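Local structure of putative hydantoin racemase (Klebsiella pneumoniae subsp. pneumoniae, 3QVL) at residues 16-21 against 150-155; 127-132 against 136-141. The protein acts as an allantoin racemase and probably also interconverts the D and L forms of other 5-monosubstituted hydantoins. All coordinates share one frame; numbering follows the deposited sequence.

Contact 1 (16-21 against 150-155); sequences TETIGA and ALEDGS
Near the ligand cleft, at the protein surface, the two alpha/beta halves of the racemase are joined by a hydroxyl-carboxylate bond, with Thr18 on helix 13-26 meeting Glu152 in the loop between strand 138-143 and helix 157-172. The first element follows strand 2-7 of one parallel sheet and the second follows the edge strand of the other. Its single point of attachment is short: Thr18 OG1 donates to Glu152 OE2 over 2.6 Å. The hydroxyl arrives on the syn side of OE2, the side facing the other carboxylate oxygen, and the angle at OE2 between CD and Thr18 OG1, near 117°, is close to trigonal. Glu152 OE1 stays farther back, 3.4 Å from Thr18 OG1. Thr18 and Glu152 extend to meet from their two sides of the gap. Thr18 has OG1 anti to its carbonyl carbon (chi1 -56°), which also puts the hydroxyl beside the helix backbone, where it forms a second hydrogen bond with the carbonyl oxygen of Ala14. Glu152 is bent at chi2 (-73°) and lays its chain against Ala14 and Met15. Beyond it the loop is pinned by an Asx turn: Asp153 OD2 receives Ser155 N at 3.0 Å and Ser155 OG at 2.8 Å, both from the same face of its carboxylate. Ser155 OG is bonded in turn to Leu157 N, tying the turn to the start of helix 157-172. Because Thr18 OG1 has one proton and two oxygen neighbours, that proton may be shared between the carboxylate and the helix carbonyl. With Glu17 OE1 6.1 Å from Glu152 OE1, like charges lie nearby, and the hydroxyl's donation probably helps to stabilise negative charge on Glu152.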
loop_
_atom_site.group_PDB
_atom_site.type_symbol
_atom_site.label_atom_id
_atom_site.label_comp_id
_atom_site.label_asym_id
_atom_site.label_seq_id
_atom_site.Cartn_x
_atom_site.Cartn_y
_atom_site.Cartn_z
ATOM N N THR A 16 33.482 11.427 11.685
ATOM C CA THR A 16 34.244 10.348 11.046
ATOM C C THR A 16 34.940 9.472 12.097
ATOM O O THR A 16 34.984 8.247 11.960
ATOM C CB THR A 16 35.275 10.896 10.024
ATOM O OG1 THR A 16 34.627 11.800 9.119
ATOM C CG2 THR A 16 35.910 9.764 9.221
ATOM N N GLU A 17 35.466 10.111 13.143
ATOM C CA GLU A 17 36.098 9.413 14.268
ATOM C C GLU A 17 35.109 8.526 15.025
ATOM O O GLU A 17 35.426 7.384 15.362
ATOM C CB GLU A 17 36.734 10.415 15.235
ATOM C CG GLU A 17 37.976 11.121 14.702
ATOM C CD GLU A 17 38.290 12.410 15.450
ATOM O OE1 GLU A 17 37.861 12.559 16.616
ATOM O OE2 GLU A 17 38.973 13.279 14.870
ATOM N N THR A 18 33.919 9.063 15.293
ATOM C CA THR A 18 32.849 8.328 15.972
ATOM C C THR A 18 32.403 7.127 15.137
ATOM O O THR A 18 32.263 6.015 15.655
ATOM C CB THR A 18 31.638 9.247 16.271
ATOM O OG1 THR A 18 32.070 10.375 17.041
ATOM C CG2 THR A 18 30.550 8.502 17.048
ATOM N N ILE A 19 32.194 7.367 13.844
ATOM C CA ILE A 19 31.803 6.327 12.894
ATOM C C ILE A 19 32.883 5.242 12.773
ATOM O O ILE A 19 32.577 4.047 12.823
ATOM C CB ILE A 19 31.464 6.943 11.510
ATOM C CG1 ILE A 19 30.123 7.684 11.577
ATOM C CG2 ILE A 19 31.427 5.874 10.426
ATOM C CD1 ILE A 19 29.918 8.712 10.479
ATOM N N GLY A 20 34.136 5.671 12.632
ATOM C CA GLY A 20 35.277 4.758 12.537
ATOM C C GLY A 20 35.454 3.878 13.761
ATOM O O GLY A 20 35.764 2.691 13.638
ATOM N N ALA A 21 35.251 4.461 14.942
ATOM C CA ALA A 21 35.348 3.732 16.207
ATOM C C ALA A 21 34.274 2.652 16.333
ATOM O O ALA A 21 34.555 1.542 16.788
ATOM C CB ALA A 21 35.281 4.695 17.388
ATOM N N ALA A 150 25.612 18.584 17.357
ATOM C CA ALA A 150 25.473 18.644 18.816
ATOM C C ALA A 150 25.947 17.349 19.477
ATOM O O ALA A 150 26.350 17.351 20.641
ATOM C CB ALA A 150 24.035 18.950 19.213
ATOM N N LEU A 151 25.900 16.251 18.725
ATOM C CA LEU A 151 26.406 14.958 19.185
ATOM C C LEU A 151 27.926 14.961 19.359
ATOM O O LEU A 151 28.480 14.094 20.039
ATOM C CB LEU A 151 25.989 13.845 18.217
ATOM C CG LEU A 151 24.517 13.416 18.224
ATOM C CD1 LEU A 151 24.134 12.797 16.890
ATOM C CD2 LEU A 151 24.222 12.456 19.371
ATOM N N GLU A 152 28.587 15.943 18.749
ATOM C CA GLU A 152 30.045 16.049 18.791
ATOM C C GLU A 152 30.547 17.277 19.559
ATOM O O GLU A 152 31.747 17.572 19.542
ATOM C CB GLU A 152 30.621 16.059 17.366
ATOM C CG GLU A 152 30.280 14.834 16.513
ATOM C CD GLU A 152 31.024 13.571 16.926
ATOM O OE1 GLU A 152 31.992 13.656 17.714
ATOM O OE2 GLU A 152 30.637 12.484 16.450
ATOM N N ASP A 153 29.645 17.984 20.239
ATOM C CA ASP A 153 30.014 19.235 20.917
ATOM C C ASP A 153 30.547 19.070 22.344
ATOM O O ASP A 153 30.903 20.054 23.001
ATOM C CB ASP A 153 28.883 20.281 20.841
ATOM C CG ASP A 153 27.712 19.982 21.773
ATOM O OD1 ASP A 153 26.704 20.714 21.686
ATOM O OD2 ASP A 153 27.781 19.037 22.589
ATOM N N GLY A 154 30.591 17.825 22.816
ATOM C CA GLY A 154 31.208 17.487 24.100
ATOM C C GLY A 154 30.374 17.733 25.346
ATOM O O GLY A 154 30.785 17.362 26.447
ATOM N N SER A 155 29.207 18.353 25.180
ATOM C CA SER A 155 28.344 18.708 26.308
ATOM C C SER A 155 27.625 17.502 26.910
ATOM O O SER A 155 27.303 17.495 28.100
ATOM C CB SER A 155 27.322 19.770 25.890
ATOM O OG SER A 155 26.369 19.239 24.984
#

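Contact 2 (127-132 against 136-141); sequences HLLHQY and QHCAAL
Flat groups stand around the meeting of Leu129 with Cys138 and Leu141 and take no direct part in it. The ring of His130 stacks with that of His135, Tyr132 turns to helix 97-108 and bonds through its hydroxyl to Asp80, and His137 packs on Phe112 and Thr106 and against Gln131 of the second subunit. Phe112, on the neighbouring strand, also touches both Leu129 and Cys138, so that strand lines the apolar cluster. Within that cluster Leu129 is the shared element, and both its methyls touch Cys138 CB. CD2 rests on Cys138 CB at 3.7 Å and CD1 lies at 3.8 Å from it, but only CD1 also meets the sulphur, Cys138 SG, at 3.8 Å. The same methyl, Leu129 CD1, faces the fork of Leu141, lying 3.8 Å from Leu141 CD1 and equally near Leu141 CD2; the two leucines thus reach toward each other tip to tip. In Cys138 the sulphur is anti to the backbone N (chi1 -175°), which carries it along the strand toward Leu141 and up to Leu129 CD1. Cys138 and Leu141 are three residues apart, a spacing that would put them on opposite faces of a regular strand. Ala139 breaks the regularity with helical backbone angles (-71°/-42°), so that Cys138 and Leu141 both turn their side chains to the helix. The contact is wholly apolar, and Leu129 is buried, with Met102 of helix 97-108 and Phe134 closing in around it. Leu141 also lies against Leu122, Ala125 and Arg126 of helix 122-132. That helix is thereby seated on the edge strand of its sheet, as expected of a beta-alpha-beta crossover, here built from strand 112-116, helix 122-132 and strand 138-143.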
loop_
_atom_site.group_PDB
_atom_site.type_symbol
_atom_site.label_atom_id
_atom_site.label_comp_id
_atom_site.label_asym_id
_atom_site.label_seq_id
_atom_site.Cartn_x
_atom_site.Cartn_y
_atom_site.Cartn_z
ATOM N N HIS A 127 10.790 8.715 3.919
ATOM C CA HIS A 127 10.962 8.335 2.518
ATOM C C HIS A 127 11.736 7.025 2.381
ATOM O O HIS A 127 11.383 6.177 1.559
ATOM C CB HIS A 127 11.666 9.451 1.741
ATOM N N LEU A 128 12.782 6.866 3.193
ATOM C CA LEU A 128 13.594 5.647 3.188
ATOM C C LEU A 128 12.820 4.430 3.687
ATOM O O LEU A 128 12.997 3.327 3.167
ATOM C CB LEU A 128 14.875 5.831 4.007
ATOM C CG LEU A 128 15.989 6.719 3.444
ATOM C CD1 LEU A 128 17.198 6.642 4.356
ATOM C CD2 LEU A 128 16.377 6.333 2.018
ATOM N N LEU A 129 11.971 4.635 4.693
ATOM C CA LEU A 129 11.087 3.580 5.192
ATOM C C LEU A 129 10.203 3.032 4.075
ATOM O O LEU A 129 10.058 1.817 3.929
ATOM C CB LEU A 129 10.221 4.091 6.346
ATOM C CG LEU A 129 10.862 4.246 7.727
ATOM C CD1 LEU A 129 9.949 5.050 8.632
ATOM C CD2 LEU A 129 11.185 2.893 8.351
ATOM N N HIS A 130 9.627 3.938 3.287
ATOM C CA HIS A 130 8.794 3.565 2.146
ATOM C C HIS A 130 9.608 2.910 1.032
ATOM O O HIS A 130 9.189 1.896 0.469
ATOM C CB HIS A 130 8.037 4.783 1.607
ATOM C CG HIS A 130 6.884 5.203 2.463
ATOM N ND1 HIS A 130 5.741 4.444 2.595
ATOM C CD2 HIS A 130 6.692 6.306 3.225
ATOM C CE1 HIS A 130 4.897 5.059 3.404
ATOM N NE2 HIS A 130 5.450 6.192 3.800
ATOM N N GLN A 131 10.767 3.491 0.727
ATOM C CA GLN A 131 11.653 2.978 -0.318
ATOM C C GLN A 131 12.163 1.570 -0.009
ATOM O O GLN A 131 12.182 0.708 -0.889
ATOM C CB GLN A 131 12.832 3.930 -0.542
ATOM N N TYR A 132 12.563 1.342 1.241
ATOM C CA TYR A 132 13.093 0.043 1.660
ATOM C C TYR A 132 11.990 -0.961 2.003
ATOM O O TYR A 132 12.241 -2.166 2.072
ATOM C CB TYR A 132 14.057 0.194 2.843
ATOM C CG TYR A 132 15.276 1.059 2.578
ATOM C CD1 TYR A 132 15.829 1.163 1.299
ATOM C CD2 TYR A 132 15.893 1.754 3.618
ATOM C CE1 TYR A 132 16.951 1.953 1.060
ATOM C CE2 TYR A 132 17.017 2.544 3.391
ATOM C CZ TYR A 132 17.539 2.638 2.111
ATOM O OH TYR A 132 18.650 3.416 1.882
ATOM N N GLN A 136 5.588 -0.320 7.603
ATOM C CA GLN A 136 4.718 -1.054 8.523
ATOM C C GLN A 136 5.463 -1.547 9.766
ATOM O O GLN A 136 4.853 -1.771 10.815
ATOM C CB GLN A 136 4.044 -2.227 7.806
ATOM N N HIS A 137 6.780 -1.707 9.642
ATOM C CA HIS A 137 7.623 -2.163 10.748
ATOM C C HIS A 137 8.082 -1.029 11.666
ATOM O O HIS A 137 8.669 -1.279 12.719
ATOM C CB HIS A 137 8.836 -2.931 10.217
ATOM C CG HIS A 137 8.500 -4.281 9.664
ATOM N ND1 HIS A 137 7.941 -4.453 8.417
ATOM C CD2 HIS A 137 8.648 -5.521 10.185
ATOM C CE1 HIS A 137 7.756 -5.742 8.195
ATOM N NE2 HIS A 137 8.177 -6.412 9.252
ATOM N N CYS A 138 7.822 0.214 11.265
ATOM C CA CYS A 138 8.200 1.370 12.074
ATOM C C CYS A 138 7.002 1.932 12.831
ATOM O O CYS A 138 6.065 2.462 12.228
ATOM C CB CYS A 138 8.850 2.456 11.215
ATOM S SG CYS A 138 9.466 3.868 12.167
ATOM N N ALA A 139 7.047 1.806 14.155
ATOM C CA ALA A 139 5.971 2.270 15.028
ATOM C C ALA A 139 5.903 3.793 15.102
ATOM O O ALA A 139 4.813 4.369 15.077
ATOM C CB ALA A 139 6.125 1.673 16.423
ATOM N N ALA A 140 7.067 4.435 15.192
ATOM C CA ALA A 140 7.157 5.893 15.295
ATOM C C ALA A 140 8.543 6.415 14.924
ATOM O O ALA A 140 9.533 5.682 14.978
ATOM C CB ALA A 140 6.777 6.355 16.704
ATOM N N LEU A 141 8.595 7.689 14.546
ATOM C CA LEU A 141 9.850 8.383 14.278
ATOM C C LEU A 141 9.929 9.613 15.171
ATOM O O LEU A 141 8.961 10.369 15.285
ATOM C CB LEU A 141 9.951 8.801 12.807
ATOM C CG LEU A 141 9.961 7.746 11.699
ATOM C CD1 LEU A 141 8.543 7.393 11.270
ATOM C CD2 LEU A 141 10.745 8.275 10.513
#

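Along the chain, contact 2 falls within the span that contact 1 closes, and strand 138-143 points the way from one to the other: the strand begins in 136-141, and the loop after it passes the pocket residue Val148 to reach 150-155. In space they remain separate, their centres 26 Å apart and their nearest atoms about 14 Å. Neither belongs to the immediate pocket: the side chain of Glu152 is about 9 Å from the bound ligand and that of Leu141 about 11 Å. Contact 1 is a polar tie between the two halves at the surface; contact 2 is an apolar seat inside one half.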